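Prolyl-tRNA synthetase (PDB 6NAB) probably catalyses the ATP-dependent attachment of proline to its cognate tRNA, activating the amino acid as prolyl-adenylate before transfer. Local coordinates at residues B[78-83]-B[121-126]; B[117-122]-B[148-153]. All coordinates share one frame; numbering follows the deposited sequence. Where two conformers were deposited one is given.

Contact 1 (B[78-83]-B[121-126]); sequences LFVTKR and ETIMYP. With PRO (proline), chain N.
V80 of the short strand 79-81 rests against I123 and T122 on the first turn of helix 121-131, a strand-on-helix packing in the class II synthetase catalytic core. The axes of strand 79-81 and of helix segment 121-126 run 8.5 Å apart at 76°, so the strand passes across the helix and meets it over a small patch of 156 Å².

The apolar contact is between V80 and I123. V80 CB lies 3.5 Å from I123 CG1, and I123 CD1 reaches 3.8 Å from the same V80 CB. The isoleucine gets there by its long branch: CG1 stands beside the backbone N (chi1 -68°) and the chain then extends, carrying CD1 along the strand to 3.9 Å from F79 O. V80 CG2 sits between I123 CG1 and the threonine hydroxyl, with V80 CG2 3.5 Å from T122 OG1 in a methyl-hydroxyl van der Waals contact. Valine is short enough for the strand to lie close to the helix, while isoleucine's longer branch reaches back to the F79 carbonyl. All three are buried; F250 of helix 245-250 also touches T122, while Y39 of the second subunit packs on I123.

No hydrogen bond joins the two segments. Polar partners of the strand include A115, which pairs with V80 through the backbone, and Y39 OH of the second subunit, which donates to F79 O. T81, at the N-cap of helix 82-85, caps A84 N with its hydroxyl.

The same helical turn also carries E121 into the substrate pocket. Its side chain bends at chi2 (81°), and its carboxylate, also bonded to S268 OG, accepts from the bound proline: PRO N to E121 OE2 measures 2.7 Å.

Contact 2 (B[117-122]-B[148-153]); sequences RPTSET and VVRWEF. With PRO (proline), chain N; AMP (adenosine monophosphate), chain M.
The R117 carbonyl meets the end of strand 140-149 through one nearly straight backbone bond, V149 N to R117 O at 3.1 Å and 173°, followed by a CA-H...O contact from P118 CA to V149 O. Beside this bond, in the V148 conformer given of two, R117 CG packs provisionally against V148 CG1, the two side chains crossing at about a right angle; the arginine's NE goes to N147 O of the same chain, leaving its methylenes to the valine.

R150 does the polar work. Extended from CG to NE, it lays its guanidinium beside P118 O and grips that one oxygen side-on with two nitrogens: R150 NE to P118 O is 2.9 Å, and R150 NH2 to P118 O is 3.1 Å with a more bent N-H...O angle of 136°. This double hold fixes the rotation of the group. Of its other N-H bonds, one on each terminal nitrogen serves a ligand: R150 NH2 donates to PRO OXT at 2.7 Å, and R150 NH1 to AMP O1P at 3.0 Å. Arginine suits the place because its planar edge can serve a carbonyl, a carboxylate and a phosphate together, and its positive charge probably offsets the two anions.

T119 OG1, set anti to the backbone N (chi1 179°), donates to the syn lone pair of E121 OE1 and accepts from PRO N at 2.8 Å. E152 OE2 receives the adenine amino group, AMP N6. Together the residues line the proline and AMP sites, which correspond to the prolyl-adenylate pocket; R150 and E152 are consistent with the R-x-E of class II motif 2.

Following the chain from the N terminus, strand 79-81 comes first, then helices 82-85 and 89-95 and the hairpin of strands 100-105 and 108-116, before helix 121-131 returns and contact 1 closes this loop. Contact 2 opens on residues 117-122, just before that closure, and closes a second loop at 148-153, on the end of strand 140-149 and just past it. The two loops therefore overlap over 117-126 rather than nest, the contacts sharing E121 and T122. R117 joins the contacts directly: its N lies 2.9 Å from L78 O, and its CB packs on I123 CD1. Together they tie the small antiparallel sheet containing strand 79-81, via helix 121-131, to strand 140-149 and the proline site.

Contact 1 (B[78-83]-B[121-126])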
ATOM      1  N   LEU B  78      -4.994   9.596   7.025  1.00 14.21           N
ATOM      2  CA  LEU B  78      -5.142   8.758   8.215  1.00 19.18           C
ATOM      3  C   LEU B  78      -6.003   9.420   9.285  1.00 19.34           C
ATOM      4  O   LEU B  78      -6.693   8.730  10.044  1.00 13.78           O
ATOM      5  CB  LEU B  78      -3.755   8.460   8.787  1.00 18.75           C
ATOM      6  CG  LEU B  78      -3.626   7.737  10.132  1.00 21.20           C
ATOM      7  CD1 LEU B  78      -4.147   6.307  10.003  1.00 18.54           C
ATOM      8  CD2 LEU B  78      -2.151   7.727  10.576  1.00 18.69           C
ATOM      9  N   PHE B  79      -5.982  10.747   9.357  1.00 15.44           N
ATOM     10  CA  PHE B  79      -6.600  11.495  10.444  1.00 20.46           C
ATOM     11  C   PHE B  79      -7.993  11.982  10.063  1.00 19.69           C
ATOM     12  O   PHE B  79      -8.263  12.301   8.901  1.00 18.37           O
ATOM     13  CB  PHE B  79      -5.732  12.699  10.815  1.00 15.37           C
ATOM     14  CG  PHE B  79      -4.338  12.337  11.234  1.00 22.37           C
ATOM     15  CD1 PHE B  79      -4.115  11.618  12.404  1.00 20.59           C
ATOM     16  CD2 PHE B  79      -3.243  12.737  10.474  1.00 25.62           C
ATOM     17  CE1 PHE B  79      -2.813  11.300  12.815  1.00 21.92           C
ATOM     18  CE2 PHE B  79      -1.948  12.413  10.870  1.00 21.92           C
ATOM     19  CZ  PHE B  79      -1.733  11.696  12.045  1.00 23.31           C
ATOM     20  N   VAL B  80      -8.875  12.067  11.064  1.00 19.34           N
ATOM     21  CA  VAL B  80     -10.218  12.614  10.882  1.00 18.24           C
ATOM     22  C   VAL B  80     -10.515  13.545  12.052  1.00 18.00           C
ATOM     23  O   VAL B  80     -10.055  13.314  13.177  1.00 18.08           O
ATOM     24  CB  VAL B  80     -11.285  11.497  10.765  1.00 24.17           C
ATOM     25  CG1 VAL B  80     -11.300  10.615  12.026  1.00 18.81           C
ATOM     26  CG2 VAL B  80     -12.675  12.088  10.472  1.00 15.81           C
ATOM     27  N   THR B  81     -11.225  14.635  11.782  1.00 17.97           N
ATOM     28  CA  THR B  81     -11.552  15.542  12.868  1.00 18.86           C
ATOM     29  C   THR B  81     -12.756  15.024  13.653  1.00 21.87           C
ATOM     30  O   THR B  81     -13.559  14.222  13.164  1.00 18.75           O
ATOM     31  CB  THR B  81     -11.845  16.965  12.366  1.00 19.71           C
ATOM     32  OG1 THR B  81     -12.974  16.947  11.484  1.00 19.44           O
ATOM     33  CG2 THR B  81     -10.625  17.566  11.649  1.00 19.37           C
ATOM     34  N   LYS B  82     -12.859  15.489  14.900  1.00 20.48           N
ATOM     35  CA  LYS B  82     -14.053  15.214  15.695  1.00 21.24           C
ATOM     36  C   LYS B  82     -15.307  15.701  14.981  1.00 26.52           C
ATOM     37  O   LYS B  82     -16.331  15.005  14.953  1.00 24.35           O
ATOM     38  CB  LYS B  82     -13.939  15.882  17.061  1.00 22.71           C
ATOM     39  CG  LYS B  82     -15.168  15.594  17.967  1.00 27.27           C
ATOM     40  CD  LYS B  82     -15.072  16.304  19.288  1.00 39.86           C
ATOM     41  CE  LYS B  82     -14.008  15.702  20.173  1.00 44.65           C
ATOM     42  NZ  LYS B  82     -14.134  16.262  21.557  1.00 51.90           N
ATOM     43  N   ARG B  83     -15.232  16.892  14.380  1.00 23.75           N
ATOM     44  CA  ARG B  83     -16.381  17.482  13.698  1.00 27.85           C
ATOM     45  C   ARG B  83     -16.882  16.587  12.562  1.00 25.97           C
ATOM     46  O   ARG B  83     -18.088  16.329  12.444  1.00 21.63           O
ATOM     47  CB  ARG B  83     -15.995  18.874  13.185  1.00 28.62           C
ATOM     48  CG  ARG B  83     -16.845  19.403  12.054  1.00 30.32           C
ATOM     49  CD  ARG B  83     -18.165  19.937  12.548  1.00 30.15           C
ATOM     50  NE  ARG B  83     -17.978  20.740  13.740  1.00 35.66           N
ATOM     51  CZ  ARG B  83     -18.970  21.299  14.427  1.00 39.91           C
ATOM     52  NH1 ARG B  83     -20.236  21.156  14.023  1.00 30.89           N
ATOM     53  NH2 ARG B  83     -18.688  22.007  15.514  1.00 36.32           N
ATOM     54  N   GLU B 121     -15.646   6.737   5.747  1.00 17.61           N
ATOM     55  CA  GLU B 121     -16.854   7.447   5.310  1.00 17.56           C
ATOM     56  C   GLU B 121     -16.791   8.944   5.648  1.00 20.86           C
ATOM     57  O   GLU B 121     -17.018   9.798   4.784  1.00 14.36           O
ATOM     58  CB  GLU B 121     -18.113   6.819   5.930  1.00 20.11           C
ATOM     59  CG  GLU B 121     -18.614   5.531   5.253  1.00 13.56           C
ATOM     60  CD  GLU B 121     -17.841   4.303   5.712  1.00 20.16           C
ATOM     61  OE1 GLU B 121     -16.993   4.446   6.619  1.00 19.90           O
ATOM     62  OE2 GLU B 121     -18.079   3.196   5.176  1.00 15.78           O
ATOM     63  N   THR B 122     -16.507   9.280   6.911  1.00 14.42           N
ATOM     64  CA  THR B 122     -16.535  10.681   7.323  1.00 15.80           C
ATOM     65  C   THR B 122     -15.311  11.450   6.841  1.00 14.96           C
ATOM     66  O   THR B 122     -15.337  12.690   6.852  1.00 16.30           O
ATOM     67  CB  THR B 122     -16.639  10.796   8.849  1.00 17.57           C
ATOM     68  OG1 THR B 122     -15.462  10.236   9.444  1.00 15.33           O
ATOM     69  CG2 THR B 122     -17.892  10.038   9.400  1.00 18.17           C
ATOM     70  N   ILE B 123     -14.269  10.739   6.398  1.00 14.82           N
ATOM     71  CA  ILE B 123     -13.083  11.363   5.811  1.00 14.97           C
ATOM     72  C   ILE B 123     -13.315  11.716   4.345  1.00 16.24           C
ATOM     73  O   ILE B 123     -12.856  12.758   3.862  1.00 16.29           O
ATOM     74  CB  ILE B 123     -11.870  10.432   5.974  1.00 15.66           C
ATOM     75  CG1 ILE B 123     -11.505  10.334   7.457  1.00 15.53           C
ATOM     76  CG2 ILE B 123     -10.644  10.936   5.103  1.00 12.98           C
ATOM     77  CD1 ILE B 123     -10.459   9.294   7.790  1.00 19.92           C
ATOM     78  N   MET B 124     -14.019  10.854   3.613  1.00 14.24           N
ATOM     79  CA  MET B 124     -14.154  10.991   2.167  1.00 13.90           C
ATOM     80  C   MET B 124     -15.392  11.765   1.735  1.00 16.96           C
ATOM     81  O   MET B 124     -15.368  12.433   0.689  1.00 18.79           O
ATOM     82  CB  MET B 124     -14.187   9.607   1.526  1.00 12.95           C
ATOM     83  CG  MET B 124     -12.901   8.830   1.693  1.00 17.08           C
ATOM     84  SD  MET B 124     -13.099   7.101   1.199  1.00 21.27           S
ATOM     85  CE  MET B 124     -13.232   7.284  -0.568  1.00 20.51           C
ATOM     86  N   TYR B 125     -16.483  11.670   2.485  1.00 14.72           N
ATOM     87  CA  TYR B 125     -17.750  12.143   1.928  1.00 15.63           C
ATOM     88  C   TYR B 125     -17.894  13.664   1.848  1.00 16.89           C
ATOM     89  O   TYR B 125     -18.684  14.139   1.023  1.00 19.67           O
ATOM     90  CB  TYR B 125     -18.922  11.512   2.696  1.00 15.79           C
ATOM     91  CG  TYR B 125     -18.997   9.994   2.446  1.00 19.16           C
ATOM     92  CD1 TYR B 125     -18.178   9.397   1.479  1.00 16.33           C
ATOM     93  CD2 TYR B 125     -19.864   9.170   3.178  1.00 22.96           C
ATOM     94  CE1 TYR B 125     -18.214   8.027   1.237  1.00 17.11           C
ATOM     95  CE2 TYR B 125     -19.924   7.773   2.938  1.00 14.66           C
ATOM     96  CZ  TYR B 125     -19.091   7.212   1.982  1.00 17.71           C
ATOM     97  OH  TYR B 125     -19.127   5.849   1.734  1.00 17.23           O
ATOM     98  N   PRO B 126     -17.194  14.478   2.656  1.00 19.39           N
ATOM     99  CA  PRO B 126     -17.188  15.917   2.334  1.00 20.46           C
ATOM    100  C   PRO B 126     -16.632  16.206   0.943  1.00 21.64           C
ATOM    101  O   PRO B 126     -17.129  17.109   0.260  1.00 20.12           O
ATOM    102  CB  PRO B 126     -16.325  16.526   3.450  1.00 20.26           C
ATOM    103  CG  PRO B 126     -16.481  15.579   4.597  1.00 18.97           C
ATOM    104  CD  PRO B 126     -16.501  14.221   3.936  1.00 17.54           C
TER
HETATM  105  N   PRO N 602     -16.499   1.066   5.638  1.00 16.70           N
HETATM  106  CA  PRO N 602     -17.235  -0.197   5.776  1.00 14.27           C
HETATM  107  C   PRO N 602     -16.890  -0.919   7.078  1.00 13.07           C
HETATM  108  O   PRO N 602     -17.403  -2.013   7.349  1.00 16.98           O
HETATM  109  CB  PRO N 602     -16.777  -1.013   4.557  1.00 16.41           C
HETATM  110  CG  PRO N 602     -15.414  -0.423   4.203  1.00 12.36           C
HETATM  111  CD  PRO N 602     -15.564   1.045   4.495  1.00 14.68           C
HETATM  112  OXT PRO N 602     -16.104  -0.412   7.892  1.00 16.27           O

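Contact 2 (B[117-122]-B[148-153])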
ATOM      1  N   ARG B 117      -8.385   7.005  11.644  1.00 15.99           N
ATOM      2  CA  ARG B 117      -9.520   6.492  10.895  1.00 22.34           C
ATOM      3  C   ARG B 117      -9.889   5.079  11.351  1.00 15.37           C
ATOM      4  O   ARG B 117      -9.032   4.175  11.332  1.00 16.04           O
ATOM      5  CB  ARG B 117      -9.230   6.506   9.384  1.00 23.05           C
ATOM      6  CG  ARG B 117      -8.272   5.456   8.856  1.00 21.53           C
ATOM      7  CD  ARG B 117      -7.990   5.579   7.355  1.00 20.67           C
ATOM      8  NE  ARG B 117      -6.637   5.083   7.138  1.00 15.93           N
ATOM      9  CZ  ARG B 117      -5.771   5.533   6.247  1.00 17.57           C
ATOM     10  NH1 ARG B 117      -6.086   6.519   5.404  1.00 11.31           N
ATOM     11  NH2 ARG B 117      -4.560   4.981   6.218  1.00 20.92           N
ATOM     12  N   PRO B 118     -11.115   4.852  11.793  1.00 14.88           N
ATOM     13  CA  PRO B 118     -11.601   3.470  11.977  1.00 17.95           C
ATOM     14  C   PRO B 118     -12.185   2.917  10.690  1.00 19.29           C
ATOM     15  O   PRO B 118     -12.426   1.707  10.569  1.00 19.78           O
ATOM     16  CB  PRO B 118     -12.662   3.631  13.068  1.00 17.20           C
ATOM     17  CG  PRO B 118     -13.238   4.977  12.787  1.00 20.67           C
ATOM     18  CD  PRO B 118     -12.087   5.839  12.291  1.00 13.92           C
ATOM     19  N   THR B 119     -12.461   3.827   9.749  1.00 14.65           N
ATOM     20  CA  THR B 119     -13.099   3.635   8.447  1.00 16.45           C
ATOM     21  C   THR B 119     -13.251   5.042   7.878  1.00 15.24           C
ATOM     22  O   THR B 119     -13.241   5.996   8.659  1.00 14.79           O
ATOM     23  CB  THR B 119     -14.456   2.906   8.545  1.00 14.92           C
ATOM     24  OG1 THR B 119     -15.024   2.777   7.230  1.00 17.57           O
ATOM     25  CG2 THR B 119     -15.442   3.654   9.467  1.00 13.03           C
ATOM     26  N   SER B 120     -13.402   5.206   6.556  1.00 12.35           N
ATOM     27  CA  SER B 120     -13.178   6.522   5.946  1.00 14.05           C
ATOM     28  C   SER B 120     -14.435   7.218   5.422  1.00 19.44           C
ATOM     29  O   SER B 120     -14.304   8.228   4.718  1.00 19.90           O
ATOM     30  CB  SER B 120     -12.163   6.402   4.811  1.00 15.70           C
ATOM     31  OG  SER B 120     -10.925   5.940   5.316  1.00 16.79           O
ATOM     32  N   GLU B 121     -15.646   6.737   5.747  1.00 17.61           N
ATOM     33  CA  GLU B 121     -16.854   7.447   5.310  1.00 17.56           C
ATOM     34  C   GLU B 121     -16.791   8.944   5.648  1.00 20.86           C
ATOM     35  O   GLU B 121     -17.018   9.798   4.784  1.00 14.36           O
ATOM     36  CB  GLU B 121     -18.113   6.819   5.930  1.00 20.11           C
ATOM     37  CG  GLU B 121     -18.614   5.531   5.253  1.00 13.56           C
ATOM     38  CD  GLU B 121     -17.841   4.303   5.712  1.00 20.16           C
ATOM     39  OE1 GLU B 121     -16.993   4.446   6.619  1.00 19.90           O
ATOM     40  OE2 GLU B 121     -18.079   3.196   5.176  1.00 15.78           O
ATOM     41  N   THR B 122     -16.507   9.280   6.911  1.00 14.42           N
ATOM     42  CA  THR B 122     -16.535  10.681   7.323  1.00 15.80           C
ATOM     43  C   THR B 122     -15.311  11.450   6.841  1.00 14.96           C
ATOM     44  O   THR B 122     -15.337  12.690   6.852  1.00 16.30           O
ATOM     45  CB  THR B 122     -16.639  10.796   8.849  1.00 17.57           C
ATOM     46  OG1 THR B 122     -15.462  10.236   9.444  1.00 15.33           O
ATOM     47  CG2 THR B 122     -17.892  10.038   9.400  1.00 18.17           C
ATOM     48  N   VAL B 148      -6.092   0.706   8.973  0.60 17.33           N
ATOM     49  CA  VAL B 148      -7.136   1.301   9.791  0.60 17.10           C
ATOM     50  C   VAL B 148      -6.934   0.845  11.226  0.60 16.70           C
ATOM     51  O   VAL B 148      -6.296  -0.175  11.497  0.60 16.40           O
ATOM     52  CB  VAL B 148      -8.548   0.950   9.275  0.60 23.70           C
ATOM     53  CG1 VAL B 148      -8.955   1.943   8.185  0.60 27.63           C
ATOM     54  CG2 VAL B 148      -8.551  -0.431   8.697  0.60 20.88           C
ATOM     55  N   VAL B 149      -7.470   1.635  12.152  1.00 15.24           N
ATOM     56  CA  VAL B 149      -7.294   1.433  13.593  1.00 17.20           C
ATOM     57  C   VAL B 149      -8.658   1.336  14.268  1.00 13.50           C
ATOM     58  O   VAL B 149      -9.474   2.263  14.177  1.00 19.73           O
ATOM     59  CB  VAL B 149      -6.460   2.568  14.212  1.00 17.24           C
ATOM     60  CG1 VAL B 149      -6.397   2.443  15.716  1.00 14.55           C
ATOM     61  CG2 VAL B 149      -5.019   2.614  13.576  1.00 15.01           C
ATOM     62  N   ARG B 150      -8.897   0.227  14.959  1.00 17.15           N
ATOM     63  CA  ARG B 150     -10.072   0.079  15.814  1.00 17.88           C
ATOM     64  C   ARG B 150      -9.582  -0.463  17.141  1.00 18.84           C
ATOM     65  O   ARG B 150      -9.042  -1.574  17.201  1.00 22.08           O
ATOM     66  CB  ARG B 150     -11.114  -0.855  15.186  1.00 17.10           C
ATOM     67  CG  ARG B 150     -11.743  -0.268  13.910  1.00 15.36           C
ATOM     68  CD  ARG B 150     -12.835  -1.162  13.287  1.00 17.35           C
ATOM     69  NE  ARG B 150     -13.180  -0.693  11.933  1.00 16.50           N
ATOM     70  CZ  ARG B 150     -14.149  -1.194  11.167  1.00 25.09           C
ATOM     71  NH1 ARG B 150     -14.914  -2.203  11.604  1.00 23.00           N
ATOM     72  NH2 ARG B 150     -14.351  -0.689   9.950  1.00 22.04           N
ATOM     73  N   TRP B 151      -9.726   0.334  18.197  1.00 18.13           N
ATOM     74  CA  TRP B 151      -9.199  -0.054  19.502  1.00 27.81           C
ATOM     75  C   TRP B 151     -10.151  -1.079  20.114  1.00 31.46           C
ATOM     76  O   TRP B 151     -10.918  -0.802  21.036  1.00 34.72           O
ATOM     77  CB  TRP B 151      -8.993   1.156  20.398  1.00 33.86           C
ATOM     78  CG  TRP B 151      -7.793   0.974  21.256  1.00 40.38           C
ATOM     79  CD1 TRP B 151      -7.768   0.702  22.597  1.00 41.33           C
ATOM     80  CD2 TRP B 151      -6.433   0.975  20.821  1.00 38.93           C
ATOM     81  NE1 TRP B 151      -6.471   0.574  23.026  1.00 42.19           N
ATOM     82  CE2 TRP B 151      -5.632   0.731  21.952  1.00 43.11           C
ATOM     83  CE3 TRP B 151      -5.813   1.171  19.581  1.00 43.86           C
ATOM     84  CZ2 TRP B 151      -4.238   0.682  21.882  1.00 47.14           C
ATOM     85  CZ3 TRP B 151      -4.429   1.121  19.512  1.00 41.98           C
ATOM     86  CH2 TRP B 151      -3.659   0.877  20.653  1.00 43.70           C
ATOM     87  N   GLU B 152     -10.081  -2.289  19.560  1.00 35.93           N
ATOM     88  CA  GLU B 152     -11.017  -3.359  19.880  1.00 36.63           C
ATOM     89  C   GLU B 152     -11.097  -3.602  21.382  1.00 35.95           C
ATOM     90  O   GLU B 152     -10.079  -3.645  22.079  1.00 29.37           O
ATOM     91  CB  GLU B 152     -10.591  -4.643  19.154  1.00 33.42           C
ATOM     92  CG  GLU B 152     -10.532  -4.509  17.624  1.00 29.35           C
ATOM     93  CD  GLU B 152     -11.911  -4.660  16.970  1.00 33.71           C
ATOM     94  OE1 GLU B 152     -12.831  -5.261  17.596  1.00 27.76           O
ATOM     95  OE2 GLU B 152     -12.077  -4.147  15.843  1.00 27.31           O
ATOM     96  N   PHE B 153     -12.327  -3.735  21.879  1.00 28.36           N
ATOM     97  CA  PHE B 153     -12.511  -4.132  23.271  1.00 35.00           C
ATOM     98  C   PHE B 153     -12.297  -5.630  23.440  1.00 37.39           C
ATOM     99  O   PHE B 153     -11.682  -6.063  24.420  1.00 33.87           O
ATOM    100  CB  PHE B 153     -13.908  -3.740  23.755  1.00 42.94           C
ATOM    101  CG  PHE B 153     -14.197  -4.151  25.177  1.00 52.25           C
ATOM    102  CD1 PHE B 153     -13.776  -3.364  26.241  1.00 56.74           C
ATOM    103  CD2 PHE B 153     -14.882  -5.328  25.450  1.00 51.54           C
ATOM    104  CE1 PHE B 153     -14.038  -3.740  27.551  1.00 62.81           C
ATOM    105  CE2 PHE B 153     -15.144  -5.713  26.755  1.00 57.09           C
ATOM    106  CZ  PHE B 153     -14.721  -4.918  27.808  1.00 62.44           C
TER
HETATM  107  N   PRO N 602     -16.499   1.066   5.638  1.00 16.70           N
HETATM  108  CA  PRO N 602     -17.235  -0.197   5.776  1.00 14.27           C
HETATM  109  C   PRO N 602     -16.890  -0.919   7.078  1.00 13.07           C
HETATM  110  O   PRO N 602     -17.403  -2.013   7.349  1.00 16.98           O
HETATM  111  CB  PRO N 602     -16.777  -1.013   4.557  1.00 16.41           C
HETATM  112  CG  PRO N 602     -15.414  -0.423   4.203  1.00 12.36           C
HETATM  113  CD  PRO N 602     -15.564   1.045   4.495  1.00 14.68           C
HETATM  114  OXT PRO N 602     -16.104  -0.412   7.892  1.00 16.27           O
HETATM  115  P   AMP M 601     -17.136  -4.523   9.497  1.00 26.62           P
HETATM  116  O1P AMP M 601     -17.127  -2.945   9.646  1.00 23.01           O
HETATM  117  O2P AMP M 601     -17.271  -5.374  10.797  1.00 26.25           O
HETATM  118  O3P AMP M 601     -18.164  -4.885   8.430  1.00 24.65           O
HETATM  119  O5' AMP M 601     -15.778  -5.011   8.814  1.00 24.31           O
HETATM  120  C5' AMP M 601     -15.291  -4.424   7.610  1.00 21.88           C
HETATM  121  C4' AMP M 601     -14.143  -5.221   7.047  1.00 21.66           C
HETATM  122  O4' AMP M 601     -13.038  -5.174   7.990  1.00 21.44           O
HETATM  123  C3' AMP M 601     -14.452  -6.699   6.827  1.00 24.17           C
HETATM  124  O3' AMP M 601     -13.738  -7.180   5.687  1.00 24.58           O
HETATM  125  C2' AMP M 601     -13.939  -7.352   8.118  1.00 21.85           C
HETATM  126  O2' AMP M 601     -13.570  -8.700   7.969  1.00 27.54           O
HETATM  127  C1' AMP M 601     -12.738  -6.474   8.468  1.00 19.25           C
HETATM  128  N9  AMP M 601     -12.454  -6.343   9.905  1.00 17.92           N
HETATM  129  C8  AMP M 601     -13.237  -5.718  10.839  1.00 20.28           C
HETATM  130  N7  AMP M 601     -12.659  -5.566  12.009  1.00 18.28           N
HETATM  131  C5  AMP M 601     -11.413  -6.143  11.836  1.00 15.02           C
HETATM  132  C6  AMP M 601     -10.304  -6.284  12.696  1.00 17.55           C
HETATM  133  N6  AMP M 601     -10.271  -5.817  13.951  1.00 17.52           N
HETATM  134  N1  AMP M 601      -9.203  -6.904  12.208  1.00 14.64           N
HETATM  135  C2  AMP M 601      -9.220  -7.341  10.946  1.00 14.48           C
HETATM  136  N3  AMP M 601     -10.202  -7.258  10.039  1.00 17.32           N
HETATM  137  C4  AMP M 601     -11.273  -6.643  10.548  1.00 14.73           C